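PDB 5VIT: malonate decarboxylase acyl carrier protein from Pseudomonas fluorescens, which probably carries acetyl and malonyl thioesters on a phosphoribosyl-dephospho-CoA prosthetic group as the acyl carrier subunit of malonate decarboxylase. Local coordinates for residues G26-V30 / V84-L89; I42-V48 / I73-G79. Residue numbers count along the deposited sequence, not the author numbering.

Contact 1: residues G26-V30 / V84-L89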
ATOM      1  N   GLY B  26     -22.470  15.269   4.661  1.00 32.31           N
ATOM      2  CA  GLY B  26     -21.140  14.738   4.432  1.00 30.33           C
ATOM      3  C   GLY B  26     -20.967  13.358   5.030  1.00 26.88           C
ATOM      4  O   GLY B  26     -19.847  12.862   5.173  1.00 27.84           O
ATOM      5  N   ASP B  27     -22.083  12.731   5.377  1.00 26.34           N
ATOM      6  CA  ASP B  27     -22.060  11.414   6.016  1.00 31.20           C
ATOM      7  C   ASP B  27     -23.209  10.552   5.491  1.00 27.04           C
ATOM      8  O   ASP B  27     -24.037  11.026   4.711  1.00 26.63           O
ATOM      9  CB  ASP B  27     -22.141  11.562   7.550  1.00 29.97           C
ATOM     10  CG  ASP B  27     -21.609  10.344   8.289  1.00 33.30           C
ATOM     11  OD1 ASP B  27     -21.600  10.362   9.543  1.00 40.76           O
ATOM     12  OD2 ASP B  27     -21.208   9.363   7.627  1.00 30.64           O
ATOM     13  N   LEU B  28     -23.259   9.293   5.924  1.00 25.77           N
ATOM     14  CA  LEU B  28     -24.332   8.382   5.527  1.00 26.45           C
ATOM     15  C   LEU B  28     -24.598   7.384   6.643  1.00 29.19           C
ATOM     16  O   LEU B  28     -23.722   7.136   7.475  1.00 28.64           O
ATOM     17  CB  LEU B  28     -23.969   7.626   4.243  1.00 23.10           C
ATOM     18  CG  LEU B  28     -22.907   6.525   4.384  1.00 27.56           C
ATOM     19  CD1 LEU B  28     -22.917   5.622   3.166  1.00 25.93           C
ATOM     20  CD2 LEU B  28     -21.462   7.113   4.611  1.00 25.92           C
ATOM     21  N   GLU B  29     -25.791   6.796   6.657  1.00 26.39           N
ATOM     22  CA  GLU B  29     -26.021   5.620   7.493  1.00 28.02           C
ATOM     23  C   GLU B  29     -26.174   4.402   6.601  1.00 27.91           C
ATOM     24  O   GLU B  29     -26.585   4.520   5.454  1.00 28.71           O
ATOM     25  CB  GLU B  29     -27.261   5.778   8.380  1.00 27.56           C
ATOM     26  CG  GLU B  29     -28.585   5.712   7.608  1.00 27.95           C
ATOM     27  CD  GLU B  29     -29.811   5.912   8.504  1.00 33.05           C
ATOM     28  OE1 GLU B  29     -30.945   5.918   7.969  1.00 31.08           O
ATOM     29  OE2 GLU B  29     -29.642   6.062   9.740  1.00 27.17           O
ATOM     30  N   VAL B  30     -25.841   3.230   7.125  1.00 26.39           N
ATOM     31  CA  VAL B  30     -25.980   2.006   6.366  1.00 30.75           C
ATOM     32  C   VAL B  30     -26.684   0.961   7.233  1.00 32.01           C
ATOM     33  O   VAL B  30     -26.245   0.667   8.348  1.00 30.14           O
ATOM     34  CB  VAL B  30     -24.599   1.473   5.871  1.00 28.05           C
ATOM     35  CG1 VAL B  30     -24.771   0.174   5.125  1.00 27.80           C
ATOM     36  CG2 VAL B  30     -23.919   2.497   4.956  1.00 29.96           C
ATOM     37  N   VAL B  84     -15.350   8.148   2.711  1.00 30.09           N
ATOM     38  CA  VAL B  84     -16.194   7.943   3.890  1.00 30.52           C
ATOM     39  C   VAL B  84     -17.176   6.789   3.655  1.00 30.58           C
ATOM     40  O   VAL B  84     -17.355   5.942   4.528  1.00 29.79           O
ATOM     41  CB  VAL B  84     -16.976   9.223   4.269  1.00 25.02           C
ATOM     42  CG1 VAL B  84     -18.028   8.933   5.361  1.00 22.54           C
ATOM     43  CG2 VAL B  84     -16.009  10.322   4.724  1.00 29.86           C
ATOM     44  N   VAL B  85     -17.792   6.757   2.470  1.00 29.02           N
ATOM     45  CA  VAL B  85     -18.727   5.689   2.114  1.00 28.78           C
ATOM     46  C   VAL B  85     -18.066   4.304   2.236  1.00 32.03           C
ATOM     47  O   VAL B  85     -18.587   3.411   2.909  1.00 30.66           O
ATOM     48  CB  VAL B  85     -19.275   5.850   0.669  1.00 29.95           C
ATOM     49  CG1 VAL B  85     -20.129   4.662   0.306  1.00 32.03           C
ATOM     50  CG2 VAL B  85     -20.061   7.150   0.510  1.00 27.77           C
ATOM     51  N   ARG B  86     -16.915   4.137   1.593  1.00 31.91           N
ATOM     52  CA  ARG B  86     -16.192   2.871   1.664  1.00 35.17           C
ATOM     53  C   ARG B  86     -15.900   2.446   3.109  1.00 37.79           C
ATOM     54  O   ARG B  86     -16.158   1.306   3.491  1.00 34.82           O
ATOM     55  CB  ARG B  86     -14.883   2.948   0.878  1.00 35.04           C
ATOM     56  CG  ARG B  86     -14.066   1.689   1.064  1.00 40.75           C
ATOM     57  CD  ARG B  86     -12.820   1.625   0.209  1.00 34.44           C
ATOM     58  NE  ARG B  86     -12.073   0.429   0.580  1.00 35.88           N
ATOM     59  CZ  ARG B  86     -10.850   0.138   0.154  1.00 42.18           C
ATOM     60  NH1 ARG B  86     -10.199   0.964  -0.663  1.00 36.79           N
ATOM     61  NH2 ARG B  86     -10.274  -0.983   0.559  1.00 39.40           N
ATOM     62  N   LEU B  87     -15.379   3.378   3.910  1.00 34.75           N
ATOM     63  CA  LEU B  87     -15.025   3.092   5.298  1.00 37.08           C
ATOM     64  C   LEU B  87     -16.227   2.611   6.127  1.00 34.50           C
ATOM     65  O   LEU B  87     -16.126   1.646   6.880  1.00 32.22           O
ATOM     66  CB  LEU B  87     -14.404   4.332   5.939  1.00 30.38           C
ATOM     67  CG  LEU B  87     -13.636   4.117   7.239  1.00 42.81           C
ATOM     68  CD1 LEU B  87     -12.515   3.086   7.041  1.00 31.95           C
ATOM     69  CD2 LEU B  87     -13.074   5.444   7.731  1.00 35.68           C
ATOM     70  N   ARG B  88     -17.361   3.286   5.978  1.00 31.93           N
ATOM     71  CA  ARG B  88     -18.582   2.887   6.674  1.00 36.07           C
ATOM     72  C   ARG B  88     -19.148   1.544   6.250  1.00 36.12           C
ATOM     73  O   ARG B  88     -19.642   0.785   7.083  1.00 32.20           O
ATOM     74  CB  ARG B  88     -19.651   3.941   6.485  1.00 33.07           C
ATOM     75  CG  ARG B  88     -19.400   5.075   7.404  1.00 43.83           C
ATOM     76  CD  ARG B  88     -20.662   5.780   7.678  1.00 42.53           C
ATOM     77  NE  ARG B  88     -20.755   6.171   9.069  1.00 44.46           N
ATOM     78  CZ  ARG B  88     -20.067   7.154   9.622  1.00 44.85           C
ATOM     79  NH1 ARG B  88     -19.192   7.838   8.894  1.00 53.08           N
ATOM     80  NH2 ARG B  88     -20.256   7.447  10.910  1.00 39.95           N
ATOM     81  N   LEU B  89     -19.087   1.270   4.950  1.00 34.44           N
ATOM     82  CA  LEU B  89     -19.544   0.000   4.426  1.00 31.00           C
ATOM     83  C   LEU B  89     -18.697  -1.112   5.017  1.00 37.06           C
ATOM     84  O   LEU B  89     -19.215  -2.176   5.360  1.00 34.02           O
ATOM     85  CB  LEU B  89     -19.491  -0.007   2.900  1.00 28.19           C
ATOM     86  CG  LEU B  89     -20.735   0.563   2.228  1.00 28.54           C
ATOM     87  CD1 LEU B  89     -20.468   0.918   0.782  1.00 27.52           C
ATOM     88  CD2 LEU B  89     -21.830  -0.477   2.327  1.00 30.70           C
TER

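Contact 2: residues I42-V48 / I73-G79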
ATOM      1  N   ILE B  42     -28.733  -3.852  -2.837  1.00 34.45           N
ATOM      2  CA  ILE B  42     -28.382  -2.574  -2.232  1.00 35.78           C
ATOM      3  C   ILE B  42     -29.273  -1.467  -2.761  1.00 38.40           C
ATOM      4  O   ILE B  42     -29.419  -1.284  -3.975  1.00 34.98           O
ATOM      5  CB  ILE B  42     -26.913  -2.194  -2.498  1.00 37.92           C
ATOM      6  CG1 ILE B  42     -25.964  -3.276  -1.964  1.00 34.95           C
ATOM      7  CG2 ILE B  42     -26.607  -0.828  -1.890  1.00 34.92           C
ATOM      8  CD1 ILE B  42     -24.523  -3.136  -2.445  1.00 33.47           C
ATOM      9  N   GLN B  43     -29.882  -0.746  -1.829  1.00 35.59           N
ATOM     10  CA  GLN B  43     -30.661   0.439  -2.137  1.00 34.47           C
ATOM     11  C   GLN B  43     -29.904   1.663  -1.633  1.00 34.41           C
ATOM     12  O   GLN B  43     -29.474   1.686  -0.479  1.00 35.04           O
ATOM     13  CB  GLN B  43     -32.031   0.351  -1.481  1.00 37.95           C
ATOM     14  CG  GLN B  43     -32.987   1.418  -1.900  1.00 45.54           C
ATOM     15  CD  GLN B  43     -33.873   0.958  -3.026  1.00 55.75           C
ATOM     16  OE1 GLN B  43     -33.595  -0.058  -3.689  1.00 51.20           O
ATOM     17  NE2 GLN B  43     -34.973   1.676  -3.231  1.00 57.60           N
ATOM     18  N   VAL B  44     -29.730   2.663  -2.490  1.00 30.53           N
ATOM     19  CA  VAL B  44     -29.056   3.897  -2.096  1.00 31.30           C
ATOM     20  C   VAL B  44     -29.977   5.084  -2.301  1.00 37.49           C
ATOM     21  O   VAL B  44     -30.533   5.274  -3.385  1.00 38.61           O
ATOM     22  CB  VAL B  44     -27.745   4.163  -2.900  1.00 34.01           C
ATOM     23  CG1 VAL B  44     -27.159   5.530  -2.536  1.00 31.13           C
ATOM     24  CG2 VAL B  44     -26.718   3.069  -2.671  1.00 30.12           C
ATOM     25  N   GLN B  45     -30.135   5.881  -1.254  1.00 32.31           N
ATOM     26  CA  GLN B  45     -30.777   7.178  -1.375  1.00 31.18           C
ATOM     27  C   GLN B  45     -29.716   8.213  -1.076  1.00 32.91           C
ATOM     28  O   GLN B  45     -29.094   8.179  -0.002  1.00 31.55           O
ATOM     29  CB  GLN B  45     -31.951   7.299  -0.419  1.00 31.30           C
ATOM     30  CG  GLN B  45     -33.243   7.580  -1.104  1.00 44.33           C
ATOM     31  CD  GLN B  45     -34.436   7.340  -0.204  1.00 49.80           C
ATOM     32  OE1 GLN B  45     -34.288   6.948   0.955  1.00 45.01           O
ATOM     33  NE2 GLN B  45     -35.633   7.564  -0.739  1.00 50.69           N
ATOM     34  N   THR B  46     -29.479   9.113  -2.026  1.00 30.15           N
ATOM     35  CA  THR B  46     -28.363  10.044  -1.899  1.00 30.81           C
ATOM     36  C   THR B  46     -28.808  11.445  -2.303  1.00 30.96           C
ATOM     37  O   THR B  46     -29.641  11.608  -3.179  1.00 35.43           O
ATOM     38  CB  THR B  46     -27.119   9.580  -2.753  1.00 33.53           C
ATOM     39  OG1 THR B  46     -26.012  10.462  -2.534  1.00 33.20           O
ATOM     40  CG2 THR B  46     -27.448   9.558  -4.248  1.00 33.22           C
ATOM     41  N   SER B  47     -28.257  12.447  -1.634  1.00 32.30           N
ATOM     42  CA  SER B  47     -28.521  13.841  -1.958  1.00 33.51           C
ATOM     43  C   SER B  47     -27.830  14.305  -3.240  1.00 38.26           C
ATOM     44  O   SER B  47     -28.210  15.317  -3.824  1.00 39.25           O
ATOM     45  CB  SER B  47     -28.063  14.727  -0.804  1.00 33.35           C
ATOM     46  OG  SER B  47     -26.712  14.448  -0.477  1.00 35.24           O
ATOM     47  N   VAL B  48     -26.791  13.577  -3.641  1.00 36.85           N
ATOM     48  CA  VAL B  48     -25.987  13.921  -4.808  1.00 36.79           C
ATOM     49  C   VAL B  48     -26.557  13.326  -6.106  1.00 43.58           C
ATOM     50  O   VAL B  48     -26.577  12.103  -6.286  1.00 43.64           O
ATOM     51  CB  VAL B  48     -24.554  13.424  -4.650  1.00 40.03           C
ATOM     52  CG1 VAL B  48     -23.673  13.995  -5.768  1.00 40.37           C
ATOM     53  CG2 VAL B  48     -24.009  13.790  -3.276  1.00 36.29           C
ATOM     54  N   ILE B  73     -29.015  -4.339   1.986  1.00 36.85           N
ATOM     55  CA  ILE B  73     -28.312  -3.152   2.439  1.00 36.89           C
ATOM     56  C   ILE B  73     -29.092  -1.941   2.021  1.00 33.77           C
ATOM     57  O   ILE B  73     -29.429  -1.769   0.845  1.00 35.41           O
ATOM     58  CB  ILE B  73     -26.873  -3.071   1.888  1.00 36.32           C
ATOM     59  CG1 ILE B  73     -26.004  -4.168   2.506  1.00 35.56           C
ATOM     60  CG2 ILE B  73     -26.256  -1.705   2.194  1.00 36.34           C
ATOM     61  CD1 ILE B  73     -24.538  -4.081   2.112  1.00 32.24           C
ATOM     62  N   ASP B  74     -29.407  -1.116   3.007  1.00 30.56           N
ATOM     63  CA  ASP B  74     -30.100   0.134   2.762  1.00 32.77           C
ATOM     64  C   ASP B  74     -29.194   1.301   3.170  1.00 34.34           C
ATOM     65  O   ASP B  74     -28.711   1.377   4.307  1.00 30.37           O
ATOM     66  CB  ASP B  74     -31.422   0.159   3.520  1.00 37.52           C
ATOM     67  CG  ASP B  74     -32.463   1.026   2.849  1.00 45.49           C
ATOM     68  OD1 ASP B  74     -32.094   1.858   1.982  1.00 50.26           O
ATOM     69  OD2 ASP B  74     -33.652   0.887   3.210  1.00 49.55           O
ATOM     70  N   ILE B  75     -28.952   2.196   2.222  1.00 33.42           N
ATOM     71  CA  ILE B  75     -28.046   3.306   2.444  1.00 33.01           C
ATOM     72  C   ILE B  75     -28.796   4.623   2.342  1.00 32.02           C
ATOM     73  O   ILE B  75     -29.585   4.818   1.414  1.00 31.35           O
ATOM     74  CB  ILE B  75     -26.884   3.281   1.432  1.00 30.70           C
ATOM     75  CG1 ILE B  75     -25.956   2.103   1.724  1.00 28.05           C
ATOM     76  CG2 ILE B  75     -26.121   4.597   1.450  1.00 27.70           C
ATOM     77  CD1 ILE B  75     -24.918   1.885   0.670  1.00 27.16           C
ATOM     78  N   HIS B  76     -28.567   5.510   3.311  1.00 27.27           N
ATOM     79  CA  HIS B  76     -29.092   6.871   3.254  1.00 25.02           C
ATOM     80  C   HIS B  76     -27.917   7.806   3.341  1.00 27.35           C
ATOM     81  O   HIS B  76     -27.322   7.974   4.410  1.00 28.75           O
ATOM     82  CB  HIS B  76     -30.104   7.140   4.383  1.00 31.60           C
ATOM     83  CG  HIS B  76     -31.265   6.190   4.391  1.00 34.96           C
ATOM     84  ND1 HIS B  76     -31.597   5.425   5.490  1.00 34.10           N
ATOM     85  CD2 HIS B  76     -32.169   5.878   3.427  1.00 35.31           C
ATOM     86  CE1 HIS B  76     -32.653   4.684   5.206  1.00 36.10           C
ATOM     87  NE2 HIS B  76     -33.015   4.932   3.958  1.00 38.55           N
ATOM     88  N   ASP B  77     -27.574   8.397   2.201  1.00 29.34           N
ATOM     89  CA  ASP B  77     -26.398   9.240   2.082  1.00 29.04           C
ATOM     90  C   ASP B  77     -26.707  10.725   1.886  1.00 28.53           C
ATOM     91  O   ASP B  77     -27.499  11.108   1.023  1.00 28.48           O
ATOM     92  CB  ASP B  77     -25.522   8.767   0.918  1.00 27.65           C
ATOM     93  CG  ASP B  77     -24.453   9.773   0.576  1.00 29.58           C
ATOM     94  OD1 ASP B  77     -23.431   9.780   1.277  1.00 28.11           O
ATOM     95  OD2 ASP B  77     -24.638  10.579  -0.364  1.00 33.87           O
ATOM     96  N   PHE B  78     -26.041  11.554   2.682  1.00 29.23           N
ATOM     97  CA  PHE B  78     -26.145  13.010   2.595  1.00 30.17           C
ATOM     98  C   PHE B  78     -24.786  13.563   2.122  1.00 30.21           C
ATOM     99  O   PHE B  78     -24.169  14.403   2.783  1.00 27.87           O
ATOM    100  CB  PHE B  78     -26.559  13.588   3.967  1.00 27.31           C
ATOM    101  CG  PHE B  78     -27.022  15.027   3.946  1.00 30.84           C
ATOM    102  CD1 PHE B  78     -27.006  15.788   2.778  1.00 28.26           C
ATOM    103  CD2 PHE B  78     -27.476  15.624   5.125  1.00 33.23           C
ATOM    104  CE1 PHE B  78     -27.433  17.111   2.779  1.00 30.88           C
ATOM    105  CE2 PHE B  78     -27.895  16.953   5.140  1.00 29.90           C
ATOM    106  CZ  PHE B  78     -27.880  17.698   3.962  1.00 35.19           C
ATOM    107  N   GLY B  79     -24.307  13.061   0.992  1.00 30.50           N
ATOM    108  CA  GLY B  79     -23.115  13.625   0.367  1.00 34.26           C
ATOM    109  C   GLY B  79     -21.758  13.249   0.946  1.00 30.13           C
ATOM    110  O   GLY B  79     -20.812  14.035   0.893  1.00 31.75           O
TER

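Contact 1: residues G26-V30 / V84-L89
Leu-28 and Arg-88 lose the most surface here, 82 and 71 Å² of the 336 Å² buried in all, and Val-30 follows with 44 Å². Strand 27-30 runs alongside helix 84-89 in nearly the same direction: the axes make an angle of 26° and approach to 8.7 Å, a spacing that leaves room for one layer of interleaved side chains. Leu-28 reaches into it. Its CD2 lies 4.0 Å from Val-84 CG1, and its CD1 lies 4.1 Å from Val-85 CG1, so the leucine sits against the first turn of the segment. One turn on, the aliphatic part of Arg-88 closes over the same residue, with Arg-88 CD 3.4 Å from both O and CD2 of Leu-28. The arginine then reaches Asp-27, where OD2 of Asp-27 and NH1 of Arg-88 are 2.8 Å apart. That oxygen lies over a face of the guanidinium, well out of its plane, so the salt bridge is electrostatic and no N-H points at it. Asp-27 OD2 also accepts a hydrogen bond from Leu-28 N (2.7 Å, 147°). Val-30 extends the apolar seam through its CG1, 4.1 Å from Leu-89 CD2. This is helix-on-sheet packing: helix 82-96 covers strand 27-34, Leu-28 and Val-30 also touch strand 71-78, and Val-85 and Leu-89 lean on helix 52-62.

Contact 2: residues I42-V48 / I73-G79
The shortest polar link joins two side chains: Thr-46 OG1 donates to Asp-77 OD2 at 2.6 Å. The same carboxylate oxygen, Asp-77 OD2, accepts from Gly-79 N (2.8 Å, 148°), which makes an Asx turn over residues 77-79; Gly-79 has a phi of 79°, favourable to glycine. Behind this point the backbones pair in parallel. Gln-43 N donates to Ile-73 O (2.9 Å), Ile-75 N to Gln-43 O (2.8 Å), Gln-45 N to Ile-75 O (2.9 Å) and Asp-77 N to Gln-45 O (2.7 Å), at N-H...O angles of 154-174°. A fifth bond, from Ser-47 N to Asp-77 O, is longer and more bent (3.1 Å, 142°). The axes lie 4.7 Å and 15° apart. Side chains alternate in register: Ile-42, Val-44, Ile-73 and Ile-75 share the buried face, where Ile-75 CD1 lies 4.1 Å from Ile-42 CG2 and 4.0 Å from Val-44 CG2, and the buried Thr-46 and Asp-77 pair continues this face. On the polar face, Gln-45 OE1 meets the edge of the His-76 ring, 3.4 Å from His-76 CD2, while His-76 ND1 is hydrogen-bonded to Glu-29 OE1 on strand 27-34. The pair forms the two strands of a left-handed beta-alpha-beta crossover, the less common hand, whose helix, 52-62, packs Trp-55 and Phe-59 on the buried face. Strand 2-9 flanks 39-46 in the sheet, and strand 27-34 flanks 71-78.

How the contacts relate
Both contacts build the same sheet but in different ways. Contact 1 is buried and lays a helix on it, with no hydrogen bond between its segments, so side-chain packing and one salt bridge join them. Contact 2 is partly buried and pairs two strands, mainly through backbone hydrogen bonds, with Gln-43, Asp-74, Gln-45 and His-76 on one face and apolar residues on the other until Thr-46 and Asp-77 at its C-terminal end. Their centres are 9 Å apart, and they touch because strands 27-34 and 71-78 are neighbours: Glu-29 OE1 lies 2.6 Å from His-76 ND1, probably a hydrogen bond, while Leu-28 CB packs 3.6 Å from Asp-77 CA. Strand 71-78 also leads on to helix 82-96.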